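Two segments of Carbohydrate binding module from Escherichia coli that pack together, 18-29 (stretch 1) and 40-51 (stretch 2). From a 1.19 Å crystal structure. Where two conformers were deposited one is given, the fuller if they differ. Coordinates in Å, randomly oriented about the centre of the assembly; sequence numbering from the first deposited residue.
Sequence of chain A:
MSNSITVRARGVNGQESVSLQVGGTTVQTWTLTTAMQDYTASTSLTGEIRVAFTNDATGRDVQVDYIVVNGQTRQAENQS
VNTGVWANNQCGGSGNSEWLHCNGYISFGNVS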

ATOM      1  N   VAL A  18      -3.467   0.603  -6.950  1.00  5.19           N
ATOM      2  CA  VAL A  18      -3.559   0.487  -5.517  1.00  4.95           C
ATOM      3  C   VAL A  18      -4.790   1.223  -5.010  1.00  5.08           C
ATOM      4  O   VAL A  18      -5.260   2.222  -5.580  1.00  6.72           O
ATOM      5  CB  VAL A  18      -2.322   0.984  -4.781  1.00  5.57           C
ATOM      6  CG1 VAL A  18      -1.154   0.103  -5.113  1.00  6.97           C
ATOM      7  CG2 VAL A  18      -2.058   2.453  -5.033  1.00  7.13           C
ATOM      8  N   SER A  19      -5.270   0.746  -3.893  1.00  5.16           N
ATOM      9  CA  SER A  19      -6.377   1.351  -3.147  1.00  6.10           C
ATOM     10  C   SER A  19      -5.933   1.689  -1.739  1.00  5.00           C
ATOM     11  O   SER A  19      -5.391   0.855  -1.034  1.00  6.99           O
ATOM     12  CB  SER A  19      -7.529   0.356  -3.092  1.00  7.91           C
ATOM     13  OG  SER A  19      -8.067   0.135  -4.376  1.00 11.21           O
ATOM     14  N   LEU A  20      -6.234   2.906  -1.346  1.00  5.13           N
ATOM     15  CA  LEU A  20      -6.137   3.318   0.059  1.00  4.48           C
ATOM     16  C   LEU A  20      -7.469   2.954   0.732  1.00  4.55           C
ATOM     17  O   LEU A  20      -8.508   3.443   0.272  1.00  5.07           O
ATOM     18  CB  LEU A  20      -5.916   4.835   0.143  1.00  5.00           C
ATOM     19  CG  LEU A  20      -5.913   5.378   1.542  1.00  5.99           C
ATOM     20  CD1 LEU A  20      -4.817   4.857   2.440  1.00  7.09           C
ATOM     21  CD2 LEU A  20      -5.842   6.899   1.481  1.00  7.56           C
ATOM     22  N   GLN A  21      -7.407   2.149   1.757  1.00  4.67           N
ATOM     23  CA  GLN A  21      -8.598   1.674   2.464  1.00  4.85           C
ATOM     24  C   GLN A  21      -8.538   2.077   3.925  1.00  4.83           C
ATOM     25  O   GLN A  21      -7.441   2.066   4.511  1.00  5.80           O
ATOM     26  CB  GLN A  21      -8.685   0.157   2.355  1.00  6.38           C
ATOM     27  CG  GLN A  21      -8.705  -0.355   0.940  1.00  9.19           C
ATOM     28  CD  GLN A  21      -8.649  -1.876   0.897  1.00 11.68           C
ATOM     29  OE1 GLN A  21      -7.899  -2.518   1.612  1.00 13.30           O
ATOM     30  NE2 GLN A  21      -9.373  -2.419  -0.002  1.00 23.39           N
ATOM     31  N   VAL A  22      -9.661   2.397   4.515  1.00  5.28           N
ATOM     32  CA  VAL A  22      -9.730   2.678   5.924  1.00  5.02           C
ATOM     33  C   VAL A  22     -10.921   1.881   6.484  1.00  5.68           C
ATOM     34  O   VAL A  22     -12.070   2.072   6.011  1.00  6.46           O
ATOM     35  CB  VAL A  22      -9.835   4.159   6.231  1.00  5.85           C
ATOM     36  CG1 VAL A  22      -9.950   4.361   7.727  1.00  8.33           C
ATOM     37  CG2 VAL A  22      -8.639   4.888   5.706  1.00  6.85           C
ATOM     38  N   GLY A  23     -10.693   0.953   7.401  1.00  6.00           N
ATOM     39  CA  GLY A  23     -11.763   0.104   7.915  1.00  6.28           C
ATOM     40  C   GLY A  23     -12.407  -0.752   6.864  1.00  6.74           C
ATOM     41  O   GLY A  23     -13.562  -1.188   7.023  1.00  9.54           O
ATOM     42  N   GLY A  24     -11.734  -1.022   5.764  1.00  6.72           N
ATOM     43  CA  GLY A  24     -12.302  -1.799   4.651  1.00  7.06           C
ATOM     44  C   GLY A  24     -12.952  -0.965   3.621  1.00  6.43           C
ATOM     45  O   GLY A  24     -13.328  -1.478   2.566  1.00  8.23           O
ATOM     46  N   THR A  25     -13.179   0.341   3.847  1.00  6.23           N
ATOM     47  CA  THR A  25     -13.745   1.223   2.871  1.00  5.98           C
ATOM     48  C   THR A  25     -12.642   1.734   1.958  1.00  5.42           C
ATOM     49  O   THR A  25     -11.613   2.221   2.421  1.00  6.55           O
ATOM     50  CB  THR A  25     -14.363   2.493   3.520  1.00  6.91           C
ATOM     51  OG1 THR A  25     -15.279   2.062   4.503  1.00  8.75           O
ATOM     52  CG2 THR A  25     -14.906   3.408   2.548  1.00  7.46           C
ATOM     53  N   THR A  26     -12.796   1.620   0.655  1.00  7.36           N
ATOM     54  CA  THR A  26     -11.849   2.234  -0.284  1.00  8.05           C
ATOM     55  C   THR A  26     -12.039   3.737  -0.294  1.00  7.52           C
ATOM     56  O   THR A  26     -13.095   4.204  -0.698  1.00 13.50           O
ATOM     57  CB  THR A  26     -11.989   1.627  -1.660  1.00 11.36           C
ATOM     58  OG1 THR A  26     -11.517   0.256  -1.563  1.00 15.20           O
ATOM     59  CG2 THR A  26     -11.136   2.423  -2.677  1.00 12.48           C
ATOM     60  N   VAL A  27     -11.053   4.485   0.120  1.00  6.56           N
ATOM     61  CA  VAL A  27     -11.036   5.936   0.107  1.00  7.07           C
ATOM     62  C   VAL A  27     -10.685   6.493  -1.237  1.00  6.81           C
ATOM     63  O   VAL A  27     -11.317   7.447  -1.736  1.00  8.58           O
ATOM     64  CB  VAL A  27     -10.023   6.478   1.197  1.00  7.92           C
ATOM     65  CG1 VAL A  27      -9.876   7.983   1.102  1.00  9.35           C
ATOM     66  CG2 VAL A  27     -10.516   6.061   2.574  1.00 10.30           C
ATOM     67  N   GLN A  28      -9.705   5.912  -1.910  1.00  6.08           N
ATOM     68  CA  GLN A  28      -9.276   6.382  -3.226  1.00  6.32           C
ATOM     69  C   GLN A  28      -8.488   5.261  -3.867  1.00  5.80           C
ATOM     70  O   GLN A  28      -7.818   4.501  -3.178  1.00  7.47           O
ATOM     71  CB  GLN A  28      -8.434   7.633  -3.117  1.00  7.42           C
ATOM     72  CG  GLN A  28      -8.050   8.335  -4.442  1.00 10.04           C
ATOM     73  CD  GLN A  28      -9.230   8.695  -5.256  1.00 16.55           C
ATOM     74  OE1 GLN A  28      -9.731   9.750  -5.121  1.00 21.45           O
ATOM     75  NE2 GLN A  28      -9.702   7.785  -6.056  1.00 24.75           N
ATOM     76  N   THR A  29      -8.561   5.158  -5.184  1.00  5.71           N
ATOM     77  CA  THR A  29      -7.737   4.272  -5.973  1.00  6.00           C
ATOM     78  C   THR A  29      -6.871   5.115  -6.913  1.00  5.34           C
ATOM     79  O   THR A  29      -7.319   6.166  -7.384  1.00  6.07           O
ATOM     80  CB  THR A  29      -8.604   3.290  -6.718  1.00  6.97           C
ATOM     81  OG1 THR A  29      -9.354   3.878  -7.739  1.00 13.07           O
ATOM     82  CG2 THR A  29      -9.441   2.506  -5.776  1.00  6.83           C
ATOM     83  N   THR A  40      -2.401  11.662  -2.501  1.00  5.56           N
ATOM     84  CA  THR A  40      -2.994  12.185  -1.252  1.00  5.36           C
ATOM     85  C   THR A  40      -4.484  12.114  -1.305  1.00  6.00           C
ATOM     86  O   THR A  40      -5.111  12.449  -2.311  1.00  7.22           O
ATOM     87  CB  THR A  40      -2.509  13.621  -0.984  1.00  6.56           C
ATOM     88  OG1 THR A  40      -1.089  13.575  -0.803  1.00  9.07           O
ATOM     89  CG2 THR A  40      -3.110  14.208   0.238  1.00  8.52           C
ATOM     90  N   ALA A  41      -5.092  11.720  -0.193  1.00  5.78           N
ATOM     91  CA  ALA A  41      -6.533  11.747  -0.025  1.00  6.59           C
ATOM     92  C   ALA A  41      -6.879  12.149   1.385  1.00  6.18           C
ATOM     93  O   ALA A  41      -6.104  12.054   2.298  1.00  8.93           O
ATOM     94  CB  ALA A  41      -7.156  10.403  -0.349  1.00  9.11           C
ATOM     95  N   SER A  42      -8.125  12.573   1.530  1.00  7.22           N
ATOM     96  CA  SER A  42      -8.740  12.982   2.773  0.50  8.86           C
ATOM     97  C   SER A  42      -9.781  11.972   3.185  1.00  8.53           C
ATOM     98  O   SER A  42     -10.434  11.375   2.318  1.00 11.18           O
ATOM     99  CB  SER A  42      -9.525  14.327   2.597  0.50 10.54           C
ATOM    100  OG  SER A  42      -8.664  15.423   2.301  0.50 16.31           O
ATOM    101  N   THR A  43      -9.981  11.788   4.473  1.00  7.24           N
ATOM    102  CA  THR A  43     -11.065  10.942   4.952  1.00  6.99           C
ATOM    103  C   THR A  43     -11.422  11.358   6.406  1.00  7.13           C
ATOM    104  O   THR A  43     -10.550  11.681   7.215  1.00  8.12           O
ATOM    105  CB  THR A  43     -10.696   9.446   4.929  1.00  8.93           C
ATOM    106  OG1 THR A  43     -11.807   8.653   5.322  1.00 10.13           O
ATOM    107  CG2 THR A  43      -9.505   9.092   5.778  1.00  9.57           C
ATOM    108  N   SER A  44     -12.712  11.214   6.695  1.00  7.46           N
ATOM    109  CA  SER A  44     -13.296  11.326   8.027  0.50  7.83           C
ATOM    110  C   SER A  44     -13.228   9.983   8.797  1.00  7.01           C
ATOM    111  O   SER A  44     -13.501   9.930   9.960  1.00  8.89           O
ATOM    112  CB  SER A  44     -14.747  11.807   7.941  0.50  9.50           C
ATOM    113  OG  SER A  44     -15.590  10.910   7.306  0.50 11.20           O
ATOM    114  N   LEU A  45     -12.937   8.908   8.105  1.00  6.77           N
ATOM    115  CA  LEU A  45     -12.882   7.576   8.710  1.00  7.23           C
ATOM    116  C   LEU A  45     -11.630   7.499   9.592  1.00  6.67           C
ATOM    117  O   LEU A  45     -10.633   8.178   9.361  1.00  8.26           O
ATOM    118  CB  LEU A  45     -12.873   6.519   7.635  1.00  8.21           C
ATOM    119  CG  LEU A  45     -14.116   6.448   6.754  1.00  9.05           C
ATOM    120  CD1 LEU A  45     -13.902   5.516   5.624  1.00 12.02           C
ATOM    121  CD2 LEU A  45     -15.382   6.083   7.568  1.00 11.33           C
ATOM    122  N   THR A  46     -11.691   6.603  10.606  1.00  7.40           N
ATOM    123  CA  THR A  46     -10.646   6.530  11.630  1.00  8.18           C
ATOM    124  C   THR A  46     -10.044   5.176  11.857  1.00  8.11           C
ATOM    125  O   THR A  46      -9.177   5.011  12.679  1.00  8.93           O
ATOM    126  CB  THR A  46     -11.211   7.039  12.980  1.00 11.44           C
ATOM    127  OG1 THR A  46     -12.292   6.183  13.366  1.00 15.95           O
ATOM    128  CG2 THR A  46     -11.741   8.428  12.930  1.00 12.70           C
ATOM    129  N   GLY A  47     -10.529   4.176  11.155  1.00  7.45           N
ATOM    130  CA  GLY A  47     -10.148   2.787  11.367  1.00  7.66           C
ATOM    131  C   GLY A  47      -8.820   2.394  10.715  1.00  5.72           C
ATOM    132  O   GLY A  47      -7.927   3.232  10.461  1.00  6.25           O
ATOM    133  N   GLU A  48      -8.623   1.095  10.512  1.00  5.48           N
ATOM    134  CA  GLU A  48      -7.365   0.530  10.094  1.00  4.83           C
ATOM    135  C   GLU A  48      -7.067   0.953   8.687  1.00  4.27           C
ATOM    136  O   GLU A  48      -7.842   0.737   7.761  1.00  5.50           O
ATOM    137  CB  GLU A  48      -7.412  -0.960  10.118  1.00  5.72           C
ATOM    138  CG  GLU A  48      -6.131  -1.649   9.756  1.00  6.60           C
ATOM    139  CD  GLU A  48      -6.230  -3.141   9.574  1.00  9.17           C
ATOM    140  OE1 GLU A  48      -5.313  -3.711   8.972  1.00  8.39           O
ATOM    141  OE2 GLU A  48      -7.208  -3.752  10.014  1.00 16.37           O
ATOM    142  N   ILE A  49      -5.880   1.502   8.453  1.00  4.60           N
ATOM    143  CA  ILE A  49      -5.426   1.923   7.142  1.00  4.47           C
ATOM    144  C   ILE A  49      -4.726   0.764   6.458  1.00  3.64           C
ATOM    145  O   ILE A  49      -3.839   0.129   7.006  1.00  5.04           O
ATOM    146  CB  ILE A  49      -4.426   3.110   7.227  1.00  4.50           C
ATOM    147  CG1 ILE A  49      -5.075   4.318   7.921  1.00  5.29           C
ATOM    148  CG2 ILE A  49      -3.908   3.455   5.879  1.00  5.38           C
ATOM    149  CD1 ILE A  49      -4.009   5.335   8.348  1.00  7.33           C
ATOM    150  N   ARG A  50      -5.116   0.494   5.198  1.00  4.59           N
ATOM    151  CA  ARG A  50      -4.414  -0.443   4.337  1.00  4.52           C
ATOM    152  C   ARG A  50      -4.113   0.204   3.008  1.00  4.74           C
ATOM    153  O   ARG A  50      -4.876   1.028   2.494  1.00  5.80           O
ATOM    154  CB  ARG A  50      -5.270  -1.689   4.121  1.00  5.74           C
ATOM    155  CG  ARG A  50      -5.548  -2.475   5.377  1.00  5.89           C
ATOM    156  CD  ARG A  50      -6.514  -3.598   5.142  1.00  7.04           C
ATOM    157  NE  ARG A  50      -6.720  -4.273   6.405  1.00  7.77           N
ATOM    158  CZ  ARG A  50      -7.617  -5.248   6.575  1.00  8.35           C
ATOM    159  NH1 ARG A  50      -7.815  -5.733   7.792  1.00  9.78           N
ATOM    160  NH2 ARG A  50      -8.273  -5.728   5.557  1.00  9.97           N
ATOM    161  N   VAL A  51      -2.974  -0.168   2.417  1.00  4.30           N
ATOM    162  CA  VAL A  51      -2.680   0.111   1.021  1.00  3.97           C
ATOM    163  C   VAL A  51      -2.665  -1.228   0.325  1.00  3.90           C
ATOM    164  O   VAL A  51      -1.879  -2.110   0.655  1.00  4.94           O
ATOM    165  CB  VAL A  51      -1.365   0.832   0.820  1.00  4.42           C
ATOM    166  CG1 VAL A  51      -1.067   0.995  -0.639  1.00  5.46           C
ATOM    167  CG2 VAL A  51      -1.382   2.168   1.538  1.00  5.31           C
TER
HETATM  168  O   HOH W   1      -8.482  -5.020   2.736  1.00 16.55           O
HETATM  169  O   HOH W   2      -8.822  -1.163   5.814  1.00  8.42           O

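How do the two backbones meet? Strand 18-22 and strand 48-51 lie side by side as antiparallel neighbours in a sheet, their axes approaching to 4.7 Å and their directions 166° apart. Gln-21 and Arg-50 form the hydrogen-bonded pair: Gln-21 N donates to Arg-50 O at 2.9 Å, and Arg-50 N returns the bond to Gln-21 O, also at 2.9 Å, both nearly straight. A third bond, from Gly-23 N to Glu-48 O at 2.9 Å, carries the ladder to the start of the turn. In the non-hydrogen-bonded pairs the alpha carbons come close to carbonyls instead, as with Ile-49 CA and Gln-21 O at 3.3 Å and Val-22 CA and Glu-48 O at 3.3 Å.

What happens where the first stretch reverses? Val-22 to Thr-25 form a type I' turn, closed by Thr-25 N to Val-22 O at 3.0 Å and Val-22 N to Thr-25 O at 2.9 Å. Gly-23 and Gly-24 occupy its corners with positive phi, a conformation that suits glycine; at Gly-24 a beta carbon would be jammed against the preceding carbonyl oxygen. Gly-47 also fits tightly, since an ideal beta carbon there would lie 3.5 Å from Gly-23 CA. Water 2 ties the turn to the second stretch, accepting from Gly-24 N at 2.9 Å and donating to Glu-48 O at 2.9 Å.

Which side chains build the apolar side of the contact? Leu-20, Val-22, Ile-49 and Val-51 share one face of the sheet, and all four are buried. Leu-20 CD1 reaches Ile-49 CG2 at 3.8 Å, while its CD2 lies 4.2 Å from Ala-41 CB, so the forked leucine links the paired strand to the more distant one. Val-22, with the largest covered area of any residue here, sets CG1 3.6 Å from Leu-45 CB and CG2 4.2 Å from Ile-49 CG1. Strand 25-29 stands farther from strand 40-42, 7.3 Å between axes, and side chains fill the space: Val-27 CG1 packs 3.9 Å from Ala-41 CB. Ala-41 is small, yet its methyl touches Leu-20, Val-27 and Gln-28. Near the turn, Thr-25 CB meets Leu-45 CD1 at 3.7 Å, and the loop holding that leucine is braced by Leu-45 N donating to Thr-43 OG1 at 3.0 Å.

What occupies the other face? Gln-21 and Arg-50 project there together, both partly exposed, which suits long chains with apolar stems and polar ends. Gln-21 OE1 lies 3.7 Å from Arg-50 CB, and water 1 joins their ends, donating to Gln-21 OE1 at 2.8 Å and accepting from Arg-50 NH2 at 2.9 Å. The arginine is steadied within its own stretch by a salt bridge to Glu-48, with Arg-50 NE 3.0 Å from Glu-48 OE1 and Arg-50 NH1 3.0 Å from Glu-48 OE2. One guanidinium therefore serves both the carboxylate and the water that leads to glutamine.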